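Local coordinates for protein cytochrome c' (Rubrivivax gelatinosus, PDB 2J8W) that probably serves electron transfer through a covalently bound high-spin heme c whose iron lacks a sixth ligand, though its exact function is not known, at residues Phe16-Asn21 / Ser49-Leu54; Gly24-Met29 / Glu43-Val48; Thr57-Gly62 / Ala80-Ala85; Asp97-Gly100 / Ala106-Lys109. All coordinates share one frame; numbering follows the deposited sequence.

Interaction 1 (Phe16-Asn21 / Ser49-Leu54). With HEC (heme c), chain C.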
# COMPACT_ATOMS: atom_id res chain seq x y z
N PHE A 16 -3.03 -6.14 -0.87
CA PHE A 16 -2.54 -7.36 -1.51
C PHE A 16 -1.90 -7.09 -2.86
O PHE A 16 -0.90 -7.71 -3.17
CB PHE A 16 -3.65 -8.40 -1.64
CG PHE A 16 -4.00 -9.10 -0.36
CD1 PHE A 16 -3.06 -9.71 0.43
CD2 PHE A 16 -5.33 -9.13 0.08
CE1 PHE A 16 -3.42 -10.37 1.62
CE2 PHE A 16 -5.70 -9.80 1.24
CZ PHE A 16 -4.77 -10.41 2.02
N THR A 17 -2.47 -6.18 -3.64
CA THR A 17 -1.87 -5.84 -4.93
C THR A 17 -0.46 -5.26 -4.75
O THR A 17 0.47 -5.66 -5.43
CB THR A 17 -2.75 -4.87 -5.70
OG1 THR A 17 -3.94 -5.55 -6.09
CG2 THR A 17 -2.09 -4.27 -6.93
N LEU A 18 -0.30 -4.35 -3.80
CA LEU A 18 1.04 -3.78 -3.57
C LEU A 18 2.01 -4.82 -3.04
O LEU A 18 3.17 -4.87 -3.46
CB LEU A 18 0.95 -2.59 -2.63
CG LEU A 18 0.12 -1.39 -3.11
CD1 LEU A 18 0.33 -0.24 -2.14
CD2 LEU A 18 0.42 -0.88 -4.45
N ILE A 19 1.54 -5.69 -2.13
CA ILE A 19 2.37 -6.77 -1.62
C ILE A 19 2.83 -7.65 -2.76
O ILE A 19 4.02 -7.99 -2.87
CB ILE A 19 1.60 -7.59 -0.56
CG1 ILE A 19 1.39 -6.77 0.71
CG2 ILE A 19 2.31 -8.93 -0.28
CD1 ILE A 19 0.34 -7.37 1.65
N ALA A 20 1.89 -8.05 -3.63
CA ALA A 20 2.26 -8.95 -4.72
C ALA A 20 3.29 -8.31 -5.63
O ALA A 20 4.23 -8.98 -6.08
CB ALA A 20 1.01 -9.33 -5.51
N ASN A 21 3.14 -7.02 -5.91
CA ASN A 21 4.09 -6.38 -6.82
C ASN A 21 5.49 -6.34 -6.21
O ASN A 21 6.48 -6.74 -6.83
CB ASN A 21 3.62 -5.00 -7.19
CG ASN A 21 4.51 -4.37 -8.17
OD1 ASN A 21 5.55 -3.85 -7.83
ND2 ASN A 21 4.14 -4.49 -9.46
N SER A 49 7.19 -6.10 4.15
CA SER A 49 6.99 -6.25 5.58
C SER A 49 5.99 -5.22 6.12
O SER A 49 5.05 -5.57 6.84
CB SER A 49 8.32 -6.14 6.30
OG SER A 49 8.12 -6.36 7.69
N THR A 50 6.19 -3.97 5.78
CA THR A 50 5.25 -2.92 6.18
C THR A 50 3.83 -3.22 5.69
O THR A 50 2.85 -3.16 6.44
CB THR A 50 5.75 -1.58 5.68
OG1 THR A 50 7.00 -1.31 6.33
CG2 THR A 50 4.77 -0.42 5.91
N LEU A 51 3.72 -3.51 4.41
CA LEU A 51 2.40 -3.75 3.83
C LEU A 51 1.71 -4.98 4.36
O LEU A 51 0.48 -5.04 4.43
CB LEU A 51 2.52 -3.84 2.30
CG LEU A 51 2.94 -2.59 1.52
CD1 LEU A 51 3.45 -2.97 0.14
CD2 LEU A 51 1.80 -1.60 1.44
N SER A 52 2.50 -5.98 4.74
CA SER A 52 1.96 -7.28 5.15
C SER A 52 1.13 -7.16 6.38
O SER A 52 0.32 -8.06 6.64
CB SER A 52 3.04 -8.29 5.43
OG SER A 52 3.75 -7.99 6.61
N LYS A 53 1.32 -6.08 7.14
CA LYS A 53 0.61 -5.84 8.40
C LYS A 53 -0.76 -5.19 8.19
O LYS A 53 -1.47 -4.92 9.16
CB LYS A 53 1.48 -4.97 9.34
CG LYS A 53 2.82 -5.69 9.65
CD LYS A 53 3.84 -4.86 10.31
CE LYS A 53 5.02 -5.70 10.68
NZ LYS A 53 6.07 -4.85 11.29
N LEU A 54 -1.08 -4.87 6.95
CA LEU A 54 -2.30 -4.12 6.65
C LEU A 54 -3.54 -4.96 6.24
O LEU A 54 -4.61 -4.71 6.77
CB LEU A 54 -2.02 -3.06 5.56
CG LEU A 54 -0.84 -2.13 5.83
CD1 LEU A 54 -0.75 -1.08 4.76
CD2 LEU A 54 -1.02 -1.50 7.26
FE HEC C . -3.75 -12.85 -0.90
CHA HEC C . -6.38 -11.38 -2.54
CHB HEC C . -1.62 -11.68 -3.24
CHC HEC C . -1.06 -13.60 1.12
CHD HEC C . -5.87 -13.92 1.56
NA HEC C . -3.97 -11.73 -2.55
C1A HEC C . -5.14 -11.25 -3.12
C2A HEC C . -4.86 -10.60 -4.37
C3A HEC C . -3.53 -10.69 -4.57
C4A HEC C . -2.96 -11.37 -3.42
CMA HEC C . -2.70 -10.12 -5.72
CAA HEC C . -5.89 -9.97 -5.29
CBA HEC C . -6.16 -8.53 -4.93
CGA HEC C . -7.10 -7.92 -6.02
O1A HEC C . -7.34 -8.52 -7.11
O2A HEC C . -7.69 -6.81 -5.86
NB HEC C . -1.70 -12.63 -0.99
C1B HEC C . -1.07 -12.26 -2.13
C2B HEC C . 0.35 -12.49 -1.96
C3B HEC C . 0.52 -13.01 -0.74
C4B HEC C . -0.78 -13.10 -0.10
CMB HEC C . 1.45 -12.23 -3.00
CAB HEC C . 1.81 -13.41 -0.05
CBB HEC C . 2.95 -12.55 -0.13
NC HEC C . -3.52 -13.55 0.94
C1C HEC C . -2.33 -13.85 1.60
C2C HEC C . -2.58 -14.52 2.85
C3C HEC C . -3.93 -14.60 2.99
C4C HEC C . -4.53 -14.03 1.79
CMC HEC C . -1.49 -14.98 3.82
CAC HEC C . -4.75 -15.22 4.17
CBC HEC C . -4.18 -15.33 5.43
ND HEC C . -5.76 -12.67 -0.55
C1D HEC C . -6.44 -13.27 0.52
C2D HEC C . -7.86 -13.06 0.36
C3D HEC C . -8.01 -12.29 -0.86
C4D HEC C . -6.67 -12.06 -1.39
CMD HEC C . -8.96 -13.56 1.27
CAD HEC C . -9.29 -11.75 -1.45
CBD HEC C . -9.50 -10.32 -0.93
CGD HEC C . -10.83 -9.78 -1.45
O1D HEC C . -11.58 -9.20 -0.63
O2D HEC C . -11.11 -9.87 -2.70

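Interaction 2 (Gly24-Met29 / Glu43-Val48)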
# COMPACT_ATOMS: atom_id res chain seq x y z
N GLY A 24 6.95 -9.78 -5.73
CA GLY A 24 7.35 -10.31 -7.01
C GLY A 24 8.71 -9.83 -7.47
O GLY A 24 9.44 -10.56 -8.13
N ARG A 25 9.07 -8.59 -7.12
CA ARG A 25 10.39 -8.08 -7.45
C ARG A 25 11.48 -8.86 -6.74
O ARG A 25 12.52 -9.20 -7.31
CB ARG A 25 10.49 -6.59 -7.09
CG ARG A 25 9.53 -5.73 -7.85
CD ARG A 25 9.69 -4.27 -7.49
NE ARG A 25 8.48 -3.49 -7.78
CZ ARG A 25 8.44 -2.17 -7.90
NH1 ARG A 25 9.53 -1.47 -7.68
NH2 ARG A 25 7.31 -1.55 -8.17
N VAL A 26 11.22 -9.18 -5.47
CA VAL A 26 12.18 -9.97 -4.70
C VAL A 26 12.27 -11.38 -5.28
O VAL A 26 13.36 -11.93 -5.43
CB VAL A 26 11.82 -10.00 -3.20
CG1 VAL A 26 12.89 -10.72 -2.39
CG2 VAL A 26 11.62 -8.56 -2.66
N ALA A 27 11.12 -11.97 -5.57
CA ALA A 27 11.07 -13.31 -6.13
C ALA A 27 11.84 -13.37 -7.44
O ALA A 27 12.48 -14.37 -7.72
CB ALA A 27 9.62 -13.78 -6.28
N ALA A 28 11.73 -12.34 -8.27
CA ALA A 28 12.46 -12.32 -9.55
C ALA A 28 13.95 -12.44 -9.34
O ALA A 28 14.65 -13.12 -10.09
CB ALA A 28 12.08 -11.13 -10.36
N MET A 29 14.47 -11.76 -8.32
CA MET A 29 15.88 -11.90 -7.99
C MET A 29 16.19 -13.32 -7.44
O MET A 29 17.16 -13.95 -7.83
CB MET A 29 16.33 -10.85 -6.98
CG MET A 29 16.40 -9.48 -7.57
SD MET A 29 16.93 -8.28 -6.32
CE MET A 29 17.06 -6.75 -7.36
N GLU A 43 15.05 -3.05 0.09
CA GLU A 43 14.01 -2.02 0.00
C GLU A 43 12.64 -2.65 -0.29
O GLU A 43 11.62 -2.29 0.30
CB GLU A 43 14.34 -0.98 -1.06
CG GLU A 43 15.53 -0.09 -0.69
CD GLU A 43 16.03 0.73 -1.87
OE1 GLU A 43 15.71 0.53 -3.04
OE2 GLU A 43 16.88 1.61 -1.59
N ASN A 44 12.60 -3.58 -1.22
CA ASN A 44 11.34 -4.23 -1.55
C ASN A 44 10.86 -5.12 -0.42
O ASN A 44 9.66 -5.16 -0.15
CB ASN A 44 11.45 -4.97 -2.89
CG ASN A 44 11.43 -4.03 -4.05
OD1 ASN A 44 10.51 -3.22 -4.16
ND2 ASN A 44 12.42 -4.12 -4.93
N ILE A 45 11.77 -5.81 0.26
CA ILE A 45 11.41 -6.57 1.43
C ILE A 45 10.84 -5.72 2.55
O ILE A 45 9.84 -6.08 3.16
CB ILE A 45 12.60 -7.42 1.92
CG1 ILE A 45 12.85 -8.57 0.93
CG2 ILE A 45 12.35 -7.96 3.29
CD1 ILE A 45 14.19 -9.30 1.23
N ALA A 46 11.46 -4.57 2.77
CA ALA A 46 10.98 -3.67 3.81
C ALA A 46 9.55 -3.22 3.51
O ALA A 46 8.71 -3.13 4.41
CB ALA A 46 11.90 -2.48 3.99
N LEU A 47 9.26 -2.94 2.24
CA LEU A 47 7.92 -2.56 1.84
C LEU A 47 6.94 -3.73 2.02
O LEU A 47 5.85 -3.53 2.53
CB LEU A 47 7.86 -2.10 0.36
CG LEU A 47 8.30 -0.68 -0.00
CD1 LEU A 47 8.47 -0.41 -1.49
CD2 LEU A 47 7.26 0.30 0.55
N VAL A 48 7.34 -4.93 1.61
CA VAL A 48 6.49 -6.10 1.84
C VAL A 48 6.18 -6.23 3.31
O VAL A 48 5.05 -6.46 3.70
CB VAL A 48 7.14 -7.38 1.26
CG1 VAL A 48 6.39 -8.61 1.73
CG2 VAL A 48 7.19 -7.31 -0.27
O HOH W 1 12.37 -2.15 -7.13

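Interaction 3 (Thr57-Gly62 / Ala80-Ala85). With HEC (heme c), chain C.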
# COMPACT_ATOMS: atom_id res chain seq x y z
N THR A 57 -6.13 -6.85 8.65
CA THR A 57 -6.87 -6.00 9.56
C THR A 57 -8.21 -5.56 9.00
O THR A 57 -8.99 -4.91 9.68
CB THR A 57 -6.08 -4.71 9.94
OG1 THR A 57 -6.02 -3.80 8.83
CG2 THR A 57 -4.66 -5.00 10.48
N ALA A 58 -8.50 -5.94 7.77
CA ALA A 58 -9.65 -5.41 6.98
C ALA A 58 -10.64 -6.52 6.57
O ALA A 58 -11.31 -6.43 5.56
CB ALA A 58 -9.14 -4.63 5.79
N PHE A 59 -10.71 -7.57 7.39
CA PHE A 59 -11.67 -8.68 7.22
C PHE A 59 -12.60 -8.75 8.45
O PHE A 59 -12.93 -9.83 8.93
CB PHE A 59 -10.99 -10.03 7.00
CG PHE A 59 -10.29 -10.19 5.68
CD1 PHE A 59 -10.93 -10.77 4.60
CD2 PHE A 59 -8.96 -9.81 5.54
CE1 PHE A 59 -10.27 -10.95 3.41
CE2 PHE A 59 -8.29 -10.01 4.36
CZ PHE A 59 -8.93 -10.54 3.29
N GLY A 60 -13.00 -7.59 8.94
CA GLY A 60 -13.90 -7.51 10.07
C GLY A 60 -15.29 -7.99 9.77
O GLY A 60 -15.64 -8.36 8.64
N PRO A 61 -16.15 -8.00 10.81
CA PRO A 61 -17.54 -8.41 10.64
C PRO A 61 -18.23 -7.61 9.52
O PRO A 61 -18.05 -6.40 9.45
CB PRO A 61 -18.15 -8.11 12.01
CG PRO A 61 -17.07 -7.89 12.91
CD PRO A 61 -15.83 -7.61 12.20
N GLY A 62 -18.98 -8.30 8.67
CA GLY A 62 -19.82 -7.66 7.67
C GLY A 62 -19.09 -7.18 6.44
O GLY A 62 -19.64 -6.47 5.61
N ALA A 80 -10.76 -19.62 12.85
CA ALA A 80 -9.53 -20.22 13.36
C ALA A 80 -8.56 -20.61 12.24
O ALA A 80 -7.32 -20.41 12.34
CB ALA A 80 -9.85 -21.45 14.21
N GLY A 81 -9.10 -21.15 11.16
CA GLY A 81 -8.32 -21.55 10.01
C GLY A 81 -7.72 -20.33 9.36
O GLY A 81 -6.52 -20.32 8.98
N PHE A 82 -8.53 -19.27 9.23
CA PHE A 82 -8.04 -18.03 8.61
C PHE A 82 -6.93 -17.42 9.46
O PHE A 82 -5.89 -16.96 8.91
CB PHE A 82 -9.18 -17.03 8.43
CG PHE A 82 -8.82 -15.88 7.52
CD1 PHE A 82 -8.57 -16.12 6.19
CD2 PHE A 82 -8.78 -14.59 7.98
CE1 PHE A 82 -8.22 -15.08 5.34
CE2 PHE A 82 -8.42 -13.53 7.11
CZ PHE A 82 -8.18 -13.80 5.81
N LYS A 83 -7.09 -17.40 10.77
CA LYS A 83 -6.07 -16.85 11.69
C LYS A 83 -4.78 -17.66 11.62
O LYS A 83 -3.66 -17.08 11.64
CB LYS A 83 -6.60 -16.82 13.14
CG LYS A 83 -5.59 -16.45 14.19
CD LYS A 83 -5.24 -15.00 14.23
CE LYS A 83 -4.34 -14.69 15.41
NZ LYS A 83 -4.70 -15.48 16.63
N ALA A 84 -4.90 -18.98 11.51
CA ALA A 84 -3.70 -19.83 11.40
C ALA A 84 -2.96 -19.50 10.12
O ALA A 84 -1.71 -19.41 10.08
CB ALA A 84 -4.07 -21.35 11.47
N ALA A 85 -3.73 -19.31 9.06
CA ALA A 85 -3.13 -18.93 7.78
C ALA A 85 -2.42 -17.56 7.83
O ALA A 85 -1.33 -17.38 7.28
CB ALA A 85 -4.21 -18.95 6.66
FE HEC C . -3.75 -12.85 -0.90
CHA HEC C . -6.38 -11.38 -2.54
CHB HEC C . -1.62 -11.68 -3.24
CHC HEC C . -1.06 -13.60 1.12
CHD HEC C . -5.87 -13.92 1.56
NA HEC C . -3.97 -11.73 -2.55
C1A HEC C . -5.14 -11.25 -3.12
C2A HEC C . -4.86 -10.60 -4.37
C3A HEC C . -3.53 -10.69 -4.57
C4A HEC C . -2.96 -11.37 -3.42
CMA HEC C . -2.70 -10.12 -5.72
CAA HEC C . -5.89 -9.97 -5.29
CBA HEC C . -6.16 -8.53 -4.93
CGA HEC C . -7.10 -7.92 -6.02
O1A HEC C . -7.34 -8.52 -7.11
O2A HEC C . -7.69 -6.81 -5.86
NB HEC C . -1.70 -12.63 -0.99
C1B HEC C . -1.07 -12.26 -2.13
C2B HEC C . 0.35 -12.49 -1.96
C3B HEC C . 0.52 -13.01 -0.74
C4B HEC C . -0.78 -13.10 -0.10
CMB HEC C . 1.45 -12.23 -3.00
CAB HEC C . 1.81 -13.41 -0.05
CBB HEC C . 2.95 -12.55 -0.13
NC HEC C . -3.52 -13.55 0.94
C1C HEC C . -2.33 -13.85 1.60
C2C HEC C . -2.58 -14.52 2.85
C3C HEC C . -3.93 -14.60 2.99
C4C HEC C . -4.53 -14.03 1.79
CMC HEC C . -1.49 -14.98 3.82
CAC HEC C . -4.75 -15.22 4.17
CBC HEC C . -4.18 -15.33 5.43
ND HEC C . -5.76 -12.67 -0.55
C1D HEC C . -6.44 -13.27 0.52
C2D HEC C . -7.86 -13.06 0.36
C3D HEC C . -8.01 -12.29 -0.86
C4D HEC C . -6.67 -12.06 -1.39
CMD HEC C . -8.96 -13.56 1.27
CAD HEC C . -9.29 -11.75 -1.45
CBD HEC C . -9.50 -10.32 -0.93
CGD HEC C . -10.83 -9.78 -1.45
O1D HEC C . -11.58 -9.20 -0.63
O2D HEC C . -11.11 -9.87 -2.70

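Interaction 4 (Asp97-Gly100 / Ala106-Lys109)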
# COMPACT_ATOMS: atom_id res chain seq x y z
N ASP A 97 11.95 -10.44 6.32
CA ASP A 97 12.47 -9.14 6.81
C ASP A 97 13.92 -9.34 7.32
O ASP A 97 14.82 -8.60 6.98
CB ASP A 97 11.47 -8.62 7.91
CG ASP A 97 11.78 -7.24 8.49
OD1 ASP A 97 12.87 -7.06 8.97
OD2 ASP A 97 10.85 -6.41 8.58
N ALA A 98 14.13 -10.37 8.14
CA ALA A 98 15.44 -10.64 8.69
C ALA A 98 16.45 -10.91 7.56
O ALA A 98 17.60 -10.45 7.59
CB ALA A 98 15.38 -11.80 9.67
N ALA A 99 16.01 -11.66 6.57
CA ALA A 99 16.86 -11.99 5.43
C ALA A 99 17.25 -10.74 4.65
O ALA A 99 18.38 -10.62 4.20
CB ALA A 99 16.19 -13.01 4.54
N GLY A 100 16.31 -9.84 4.43
CA GLY A 100 16.59 -8.60 3.74
C GLY A 100 17.68 -7.80 4.43
O GLY A 100 18.51 -7.18 3.81
N ALA A 106 20.98 -16.64 -0.08
CA ALA A 106 20.38 -17.92 0.26
C ALA A 106 19.26 -17.72 1.28
O ALA A 106 18.24 -18.36 1.19
CB ALA A 106 21.43 -18.87 0.79
N GLN A 107 19.50 -16.86 2.28
CA GLN A 107 18.47 -16.62 3.30
C GLN A 107 17.26 -15.93 2.67
O GLN A 107 16.12 -16.27 3.00
CB GLN A 107 19.03 -15.74 4.41
CG GLN A 107 18.22 -15.65 5.72
CD GLN A 107 18.84 -14.70 6.75
OE1 GLN A 107 18.19 -14.24 7.78
NE2 GLN A 107 20.10 -14.35 6.48
N ILE A 108 17.49 -14.99 1.76
CA ILE A 108 16.38 -14.34 1.07
C ILE A 108 15.59 -15.33 0.25
O ILE A 108 14.36 -15.37 0.30
CB ILE A 108 16.89 -13.18 0.19
CG1 ILE A 108 17.43 -12.03 1.07
CG2 ILE A 108 15.80 -12.66 -0.76
CD1 ILE A 108 18.23 -11.01 0.32
N LYS A 109 16.31 -16.15 -0.50
CA LYS A 109 15.64 -17.14 -1.33
C LYS A 109 14.80 -18.13 -0.49
O LYS A 109 13.65 -18.45 -0.85
CB LYS A 109 16.64 -17.87 -2.22
CG LYS A 109 15.99 -18.87 -3.16
CD LYS A 109 16.88 -19.26 -4.31
CE LYS A 109 16.14 -20.14 -5.28
NZ LYS A 109 16.89 -19.95 -6.66

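Interaction 1 (Phe16-Asn21 / Ser49-Leu54)
Ile19 and Leu51 form the tight centre of this contact between helix 5-30 and the C-terminal end of helix 38-52. Their side chains slide past each other in opposite directions, bringing Ile19 CG1 to 3.5 Å from Leu51 CB. A beta-branched residue suits the place because its two branches serve two neighbours: CG1 lies beside the backbone N (chi1 -70°) and faces Leu51, while CG2 reaches the heme, 3.7 Å from HEC CBB. Ile19 CD1 continues to Ser52 CA at 3.9 Å, and Ser52 can stand in this apolar setting because its OG donates to Ser49 O at 2.8 Å.

The packing is looser at Leu18. This side chain crosses Leu51 at about a right angle, Leu18 CB lying 3.8 Å from Leu51 CD1. Beyond it helix 5-30 meets the second subunit, where Leu18 packs on its counterpart, Leu18 of that chain. Lys53, at the end of the turn, stands exposed.

One turn earlier, Phe16 lays a ring face over the porphyrin, with CD1 only 3.5 Å from HEC FE. A hydrocarbon ring on the face not used by His123 offers iron no ligand atom, consistent with a heme lacking a sixth ligand.

Interaction 2 (Gly24-Met29 / Glu43-Val48)
Val26 and Arg25 of helix 5-30 meet Asn44 and Ile45 of helix 38-52, two roughly antiparallel helices of the four-helix bundle typical of cytochromes c'. The short axes approach to 9.3 Å, with their directions 140° apart. Val26 fills the inner part of the interface: its CG2 lies 3.6 Å from Asn44 CB and 3.8 Å from Ile45 CG1. One methyl of this compact residue thus serves both neighbours; the valine slides past Asn44 and crosses Ile45 at about a right angle.

Asn44 suits the boundary between this apolar patch and the polar flank. With CG beside its backbone N (chi1 -75°), the amide stands against the aliphatic part of Arg25, and Arg25 CD comes 3.6 Å from Asn44 OD1. That oxygen has its hydrogen bond with His22 ND1, on the same helix as Arg25, so the amide is gripped from the facing helix.

Further out, Asn21 OD1 holds Arg25 NH2, and Arg25 also packs on Gln1 of the second subunit. Val26 also packs on Ile108 and Val112 of helix 105-126, which continue the apolar side. A long, polar-tipped arginine can thus cover the flank while its charged end stays with polar partners.

The amide and guanidinium planes are 64° apart, yet one water joins them, lying at the guanidinium edge and accepting from Arg25 NH1 and from Asn44 ND2, each at 3.0 Å.

Interaction 3 (Thr57-Gly62 / Ala80-Ala85)
Phe59 holds its CG beside the backbone N (chi1 -69°), whereas Phe82 swings its CG round to the far side from its own N (chi1 -166°), and these settings send the two rings toward each other. They form a T-shaped, edge-to-face pair next to the heme of this four-helix-bundle cytochrome. The edge of Phe82 points at the face of Phe59, with CZ of Phe82 over the centre of the Phe59 ring; the centroids are 5.1 Å apart and the planes lie at 63°. Edge hydrogens, slightly positive, thereby meet the electron-rich face of the partner.

The pair joins the loop after helix 38-52 to helix 79-102 across a wide backbone gap, the Phe59 and Phe82 CA atoms lying 10.1 Å apart. Large flat side chains suit this place because they can bridge that gap and line the pocket at the same time.

Around them, Phe82 makes another edge-to-face pair with Phe126, and Phe59 rests on Val75 and Phe16. The loop is itself anchored, since Ala58 O bonds to Arg12 NH1, and Arg12 also binds the heme through NE.

Small Ala85 leaves room for the heme edge, its CB being 3.8 Å from HEC CBC. The rings reach separate substituents: Phe59 CE1 lies 3.6 Å from the methyl HEC CMD, and Phe82 CE1 lies 3.7 Å from HEC CAC.

Interaction 4 (Asp97-Gly100 / Ala106-Lys109)
Ala99 O, which is hydrogen-bonded to Thr102 OG1, also has the side chain of Ile108 against it: Ile108 CG1 is 3.6 Å and Ile108 CD1 3.9 Å from this oxygen. The contact belongs to a helical hairpin, in which helix 79-102 is joined by a very short connection to helix 105-126. Thr102, at the end of the first helix, thus supplies a polar partner to a carbonyl whose other neighbour here is hydrocarbon.

Alanine suits the closest point of the pair. Its single methyl lets the backbones draw together until Ala99 CA and Ile108 CA are 5.0 Å apart, and its CB still meets Ile108 CG1 at 3.8 Å. Ile108, with CG1 placed beside the backbone N (chi1 -68°), lays that branch along the Ala99 peptide and reaches Gly100 N at 4.2 Å. The bare CA of Gly100 lets Ile45 of helix 38-52 pack closely on it.

Gln107 covers the partly exposed flank. It was modelled in two conformations; in one of them the whole extended chain, amide included, lies along Ala99, with CG 3.5 Å from Ala99 CB and the amide by its CA. Its backbone is held independently, Gln107 N bonding to Asp104 OD1 in the connection.

The nearest atoms of a heme and the Ile108 side chain are about 13 Å apart. At the amide end of that Gln107 conformer, OE1 lies 3.5 Å from Ala99 CA.

How the interactions relate
Interactions 1 and 2 are successive levels of the same pair, helices 5-30 and 38-52, with centres 10 Å apart, and both touch the second subunit. Interaction 1 is the level at the heme, and interaction 3 flanks the same cofactor: Phe16 CE2 and Phe59 CZ meet at 3.9 Å, so the aromatic residues of the two contacts touch beside the heme. Away from the heme, interaction 2 abuts the hairpin of interaction 4, where Ile45 CD1 lies 3.5 Å from Gly100 CA. Interaction 4 is also tied to interaction 1 by a probable hydrogen bond, Ser49 OG to Asp97 OD2 at 2.9 Å. Interactions 3 and 4 share helix 79-102, yet their centres are about 27 Å apart.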